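PDB 6ESL: bacterial leucyl aminopeptidase from Legionella pneumophila, which probably removes amino acids one at a time from the N-terminal end of peptides, as a secreted zinc-dependent leucyl aminopeptidase of the M28 family. Local coordinates for residues B[24-28]-B[29-33]; B[141-144]-B[145-148]. All blocks are in the same frame, centred on the assembly; numbering follows the deposited sequence.

Interaction 1. Residues B[24-28]-B[29-33]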
ATOM      1  N   LEU B  24      -0.188   6.076 -29.577  1.00 36.20           N
ATOM      2  CA  LEU B  24       0.019   6.373 -28.117  1.00 35.20           C
ATOM      3  C   LEU B  24      -1.275   6.351 -27.376  1.00 34.17           C
ATOM      4  O   LEU B  24      -2.272   6.930 -27.889  1.00 35.20           O
ATOM      5  CB  LEU B  24       0.639   7.730 -28.011  1.00 35.63           C
ATOM      6  CG  LEU B  24       1.875   7.982 -28.842  1.00 36.38           C
ATOM      7  CD1 LEU B  24       2.385   9.375 -28.619  1.00 36.89           C
ATOM      8  CD2 LEU B  24       2.931   6.923 -28.501  1.00 35.96           C
ATOM      9  N   GLN B  25      -1.271   5.713 -26.212  1.00 33.13           N
ATOM     10  CA  GLN B  25      -2.359   5.769 -25.260  1.00 33.48           C
ATOM     11  C   GLN B  25      -2.067   6.928 -24.303  1.00 33.86           C
ATOM     12  O   GLN B  25      -1.008   6.916 -23.666  1.00 31.83           O
ATOM     13  CB  GLN B  25      -2.619   4.513 -24.507  1.00 33.09           C
ATOM     14  CG  GLN B  25      -3.884   4.542 -23.678  1.00 34.46           C
ATOM     15  CD  GLN B  25      -4.320   3.152 -23.152  1.00 34.78           C
ATOM     16  OE1 GLN B  25      -4.856   3.027 -22.044  1.00 37.97           O
ATOM     17  NE2 GLN B  25      -4.017   2.110 -23.920  1.00 34.87           N
ATOM     18  N   VAL B  26      -2.978   7.926 -24.314  1.00 33.85           N
ATOM     19  CA  VAL B  26      -2.788   9.186 -23.640  1.00 35.44           C
ATOM     20  C   VAL B  26      -3.944   9.435 -22.636  1.00 35.05           C
ATOM     21  O   VAL B  26      -5.148   9.337 -23.016  1.00 36.25           O
ATOM     22  CB  VAL B  26      -2.686  10.266 -24.686  1.00 39.00           C
ATOM     23  CG1 VAL B  26      -2.295  11.605 -24.097  1.00 42.17           C
ATOM     24  CG2 VAL B  26      -1.609   9.945 -25.717  1.00 40.79           C
ATOM     25  N   PRO B  27      -3.618   9.806 -21.402  1.00 34.91           N
ATOM     26  CA  PRO B  27      -4.693  10.280 -20.480  1.00 35.78           C
ATOM     27  C   PRO B  27      -5.446  11.474 -21.010  1.00 36.94           C
ATOM     28  O   PRO B  27      -4.878  12.370 -21.691  1.00 36.03           O
ATOM     29  CB  PRO B  27      -3.905  10.707 -19.199  1.00 34.99           C
ATOM     30  CG  PRO B  27      -2.540  10.118 -19.384  1.00 33.87           C
ATOM     31  CD  PRO B  27      -2.270   9.974 -20.824  1.00 33.98           C
ATOM     32  N   GLN B  28      -6.754  11.513 -20.727  1.00 40.15           N
ATOM     33  CA  GLN B  28      -7.588  12.704 -21.179  1.00 43.20           C
ATOM     34  C   GLN B  28      -6.981  14.077 -20.848  1.00 41.77           C
ATOM     35  O   GLN B  28      -6.984  14.978 -21.703  1.00 42.36           O
ATOM     36  CB  GLN B  28      -9.052  12.642 -20.662  1.00 46.16           C
ATOM     37  CG  GLN B  28      -9.873  11.540 -21.311  1.00 49.12           C
ATOM     38  CD  GLN B  28     -10.335  11.800 -22.759  1.00 52.68           C
ATOM     39  OE1 GLN B  28     -10.006  12.835 -23.377  1.00 55.27           O
ATOM     40  NE2 GLN B  28     -11.084  10.843 -23.295  1.00 53.18           N
ATOM     41  N   CYS B  29      -6.403  14.172 -19.661  1.00 40.53           N
ATOM     42  CA  CYS B  29      -5.874  15.451 -19.192  1.00 42.30           C
ATOM     43  C   CYS B  29      -4.772  15.931 -20.096  1.00 41.93           C
ATOM     44  O   CYS B  29      -4.721  17.061 -20.425  1.00 42.98           O
ATOM     45  CB  CYS B  29      -5.364  15.348 -17.766  1.00 41.22           C
ATOM     46  SG  CYS B  29      -4.050  14.113 -17.415  1.00 43.11           S
ATOM     47  N   LEU B  30      -3.888  15.011 -20.524  1.00 39.85           N
ATOM     48  CA  LEU B  30      -2.839  15.361 -21.508  1.00 39.69           C
ATOM     49  C   LEU B  30      -3.367  15.507 -22.917  1.00 39.24           C
ATOM     50  O   LEU B  30      -2.973  16.436 -23.679  1.00 40.57           O
ATOM     51  CB  LEU B  30      -1.756  14.273 -21.431  1.00 39.61           C
ATOM     52  CG  LEU B  30      -0.537  14.448 -22.376  1.00 40.22           C
ATOM     53  CD1 LEU B  30       0.163  15.817 -22.286  1.00 41.32           C
ATOM     54  CD2 LEU B  30       0.410  13.371 -22.022  1.00 38.80           C
ATOM     55  N   ALA B  31      -4.255  14.596 -23.312  1.00 39.63           N
ATOM     56  CA  ALA B  31      -4.856  14.640 -24.667  1.00 41.88           C
ATOM     57  C   ALA B  31      -5.477  15.988 -24.958  1.00 44.34           C
ATOM     58  O   ALA B  31      -5.354  16.499 -26.072  1.00 45.61           O
ATOM     59  CB  ALA B  31      -5.897  13.532 -24.845  1.00 42.19           C
ATOM     60  N   ALA B  32      -6.117  16.599 -23.941  1.00 45.23           N
ATOM     61  CA  ALA B  32      -6.719  17.907 -24.127  1.00 47.53           C
ATOM     62  C   ALA B  32      -5.727  19.005 -24.575  1.00 48.35           C
ATOM     63  O   ALA B  32      -6.144  19.926 -25.215  1.00 49.36           O
ATOM     64  CB  ALA B  32      -7.478  18.336 -22.875  1.00 47.59           C
ATOM     65  N   LYS B  33      -4.441  18.887 -24.256  1.00 46.59           N
ATOM     66  CA  LYS B  33      -3.469  19.920 -24.552  1.00 48.77           C
ATOM     67  C   LYS B  33      -2.655  19.658 -25.811  1.00 48.85           C
ATOM     68  O   LYS B  33      -1.871  20.497 -26.204  1.00 48.66           O
ATOM     69  CB  LYS B  33      -2.516  20.124 -23.361  1.00 49.76           C
ATOM     70  CG  LYS B  33      -3.181  20.368 -21.976  1.00 51.52           C
ATOM     71  CD  LYS B  33      -3.861  21.736 -21.765  1.00 56.06           C
ATOM     72  CE  LYS B  33      -2.891  22.948 -21.722  1.00 59.48           C
ATOM     73  NZ  LYS B  33      -3.502  24.313 -22.013  1.00 63.47           N
TER
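Val26 and Leu30 meet across a strand-to-helix junction, where the end of strand 21-27 turns into the short helix 28-31 with Pro27 as its N-cap residue. Their side chains cross at about a right angle. The work is done by one branch of the valine: CG1 stands opposite the backbone N (chi1 -172°), which carries it over the first turn of the helix, where it lies 3.8 Å from CG of Leu30. The same methyl reaches Ala31, with Val26 CG1 4.2 Å from Ala31 CB. A beta-branched residue suits the strand, a small alanine is suited to the close approach of strand and helix, and the leucine is long enough to continue onto Leu63 and Ala64 of helix 57-67.

The fixed phi of the Pro27 ring (-59°) and its missing N-H are tolerated where the strand ends, while its carbonyl is the first acceptor of the helix. The ring carbon CB of Pro27 also lies 3.8 Å from SG of Cys29, whose sulfur is tied by a disulfide to Cys69. Gln28 folds back at chi2 (-75°), and its NE2 bonds to Asn44 O and Glu43 OE1, joining the helix start to the hairpin of strands 39-43 and 47-53. Two backbone bonds close the turn: a nearly straight one of 2.8 Å from Ala31 N to Pro27 O, and another of 2.9 Å from Ala32 N to Gln28 O.

Interaction 2. Residues B[141-144]-B[145-148]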
ATOM      1  N   THR B 141     -13.552  -4.663  31.221  1.00 30.81           N
ATOM      2  CA  THR B 141     -13.326  -6.098  31.405  1.00 32.38           C
ATOM      3  C   THR B 141     -14.066  -6.710  32.613  1.00 34.84           C
ATOM      4  O   THR B 141     -14.094  -7.917  32.769  1.00 36.40           O
ATOM      5  CB  THR B 141     -11.851  -6.450  31.512  1.00 32.97           C
ATOM      6  OG1 THR B 141     -11.217  -5.764  32.644  1.00 33.58           O
ATOM      7  CG2 THR B 141     -11.069  -6.091  30.220  1.00 31.56           C
ATOM      8  N   SER B 142     -14.726  -5.883  33.402  1.00 36.72           N
ATOM      9  CA  SER B 142     -15.446  -6.403  34.557  1.00 39.67           C
ATOM     10  C   SER B 142     -16.852  -6.777  34.216  1.00 41.30           C
ATOM     11  O   SER B 142     -17.452  -7.536  34.996  1.00 39.96           O
ATOM     12  CB  SER B 142     -15.393  -5.402  35.710  1.00 43.90           C
ATOM     13  OG  SER B 142     -16.388  -4.454  35.446  1.00 48.45           O
ATOM     14  N   TYR B 143     -17.332  -6.458  33.021  1.00 38.40           N
ATOM     15  CA  TYR B 143     -18.631  -6.980  32.613  1.00 38.86           C
ATOM     16  C   TYR B 143     -18.387  -8.486  32.365  1.00 37.04           C
ATOM     17  O   TYR B 143     -17.328  -8.859  31.860  1.00 38.71           O
ATOM     18  CB  TYR B 143     -19.121  -6.294  31.340  1.00 37.45           C
ATOM     19  CG  TYR B 143     -19.366  -4.810  31.500  1.00 37.16           C
ATOM     20  CD1 TYR B 143     -20.606  -4.332  31.903  1.00 38.11           C
ATOM     21  CD2 TYR B 143     -18.359  -3.889  31.247  1.00 36.28           C
ATOM     22  CE1 TYR B 143     -20.836  -2.977  32.051  1.00 38.81           C
ATOM     23  CE2 TYR B 143     -18.579  -2.533  31.391  1.00 36.70           C
ATOM     24  CZ  TYR B 143     -19.818  -2.082  31.793  1.00 39.09           C
ATOM     25  OH  TYR B 143     -20.043  -0.732  31.938  1.00 38.18           O
ATOM     26  N   TYR B 144     -19.346  -9.344  32.715  1.00 36.79           N
ATOM     27  CA  TYR B 144     -19.223 -10.781  32.551  1.00 35.98           C
ATOM     28  C   TYR B 144     -18.863 -11.078  31.061  1.00 35.06           C
ATOM     29  O   TYR B 144     -17.997 -11.906  30.757  1.00 32.76           O
ATOM     30  CB  TYR B 144     -20.503 -11.483  32.992  1.00 39.32           C
ATOM     31  CG  TYR B 144     -20.486 -12.967  32.810  1.00 41.59           C
ATOM     32  CD1 TYR B 144     -19.802 -13.762  33.727  1.00 43.89           C
ATOM     33  CD2 TYR B 144     -21.114 -13.597  31.725  1.00 42.48           C
ATOM     34  CE1 TYR B 144     -19.728 -15.140  33.564  1.00 44.63           C
ATOM     35  CE2 TYR B 144     -21.041 -14.962  31.566  1.00 44.53           C
ATOM     36  CZ  TYR B 144     -20.351 -15.719  32.511  1.00 45.06           C
ATOM     37  OH  TYR B 144     -20.197 -17.055  32.373  1.00 46.37           O
ATOM     38  N   ASN B 145     -19.571 -10.375  30.174  1.00 33.27           N
ATOM     39  CA  ASN B 145     -19.185 -10.243  28.738  1.00 32.82           C
ATOM     40  C   ASN B 145     -19.814  -8.975  28.228  1.00 33.78           C
ATOM     41  O   ASN B 145     -20.534  -8.274  28.982  1.00 33.62           O
ATOM     42  CB  ASN B 145     -19.543 -11.447  27.921  1.00 32.27           C
ATOM     43  CG  ASN B 145     -21.109 -11.692  27.833  1.00 32.74           C
ATOM     44  OD1 ASN B 145     -21.950 -10.754  27.598  1.00 34.27           O
ATOM     45  ND2 ASN B 145     -21.469 -12.940  28.047  1.00 29.72           N
ATOM     46  N   ARG B 146     -19.538  -8.644  26.951  1.00 31.24           N
ATOM     47  CA  ARG B 146     -20.168  -7.468  26.339  1.00 29.35           C
ATOM     48  C   ARG B 146     -20.793  -7.852  25.013  1.00 30.63           C
ATOM     49  O   ARG B 146     -20.807  -7.060  24.046  1.00 30.44           O
ATOM     50  CB  ARG B 146     -19.137  -6.378  26.225  1.00 29.32           C
ATOM     51  CG  ARG B 146     -18.304  -6.112  27.529  1.00 29.38           C
ATOM     52  CD  ARG B 146     -17.348  -4.959  27.317  1.00 28.23           C
ATOM     53  NE  ARG B 146     -16.301  -5.175  26.252  1.00 28.27           N
ATOM     54  CZ  ARG B 146     -15.116  -5.755  26.452  1.00 29.24           C
ATOM     55  NH1 ARG B 146     -14.784  -6.294  27.642  1.00 31.12           N
ATOM     56  NH2 ARG B 146     -14.196  -5.766  25.487  1.00 26.19           N
ATOM     57  N   SER B 147     -21.379  -9.062  24.997  1.00 30.99           N
ATOM     58  CA  SER B 147     -22.103  -9.577  23.868  1.00 31.59           C
ATOM     59  C   SER B 147     -23.308  -8.759  23.462  1.00 33.82           C
ATOM     60  O   SER B 147     -24.124  -8.361  24.321  1.00 34.20           O
ATOM     61  CB  SER B 147     -22.578 -10.959  24.192  1.00 32.44           C
ATOM     62  OG  SER B 147     -23.299 -11.558  23.132  1.00 32.90           O
ATOM     63  N   ALA B 148     -23.457  -8.587  22.123  1.00 32.72           N
ATOM     64  CA  ALA B 148     -24.469  -7.758  21.578  1.00 32.95           C
ATOM     65  C   ALA B 148     -25.906  -8.303  21.837  1.00 33.55           C
ATOM     66  O   ALA B 148     -26.847  -7.584  21.630  1.00 33.30           O
ATOM     67  CB  ALA B 148     -24.247  -7.558  20.122  1.00 32.00           C
TER
HETATM   68  O   HOH W   1     -16.272  -8.345  29.467  1.00 27.85           O
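Tyr143 and Arg146 pack against each other where the chain leaves helix 130-142, their side chains crossing at about a right angle. The aliphatic part of the contact is the approach of Tyr143 CB to Arg146 CG, 3.9 Å apart. Closer still is a polar neighbour, with Tyr143 CB 3.4 Å from Asn145 O. Farther out, CD2 of the Tyr143 ring comes within 4.2 Å of Arg146 CD, with the ring and guanidinium planes 69° apart, so the two groups do not stack. The arginine chain bends at chi3 (-62°), bringing Arg146 NH1 to 4.0 Å from Thr141 CA. A long side chain with several donors suits this buried place: NE bonds to Met210 O, NH2 to Gly219 O and NH1 to Pro218 O. A water links the arginine to the backbone, giving a 2.7 Å bond to Tyr143 O and receiving a weak one from Arg146 NH1.

The looser side is the exposed Tyr144. Its ring lies obliquely against the Asn145 amide, the planes 55° apart and Tyr144 CD2 3.8 Å from Asn145 ND2. Asn145 is the buried member of that pair and is firmly held. Asparagine fits the bend because its short amide serves both ways: OD1 accepts a 3.2 Å bond from Ser147 N, closing an Asx turn with the donor well above the carbonyl plane, while ND2 gives to Gly215 O.

The whole bend links helix 130-142 to helix 151-170. Tyr143 lies along the latter, on Glu155, Thr156 and Trp159, and Arg146 also touches Thr156; beyond the bend, the backbone of Ala148 is hydrogen-bonded to Gln188, the first residue of strand 188-195.

How the interactions relate
Interaction 1 and interaction 2 do not touch: their centres are 58 Å apart, their nearest atoms about 48 Å, and they lie on opposite sides of the chain's centre. Residues 24-33 belong to the small N-terminal unit with its four-stranded antiparallel sheet, about 33 Å (centre to centre) from the centre of the chain; there Pro27 and Gln25 also pack on Tyr331 of the second subunit. Residues 141-148 belong to the zinc-binding unit, and the side chain of Arg146 is about 8 Å from a bound zinc ion. Its acceptor Met210 directly follows the zinc ligand His209, which places interaction 2 beside the metal site.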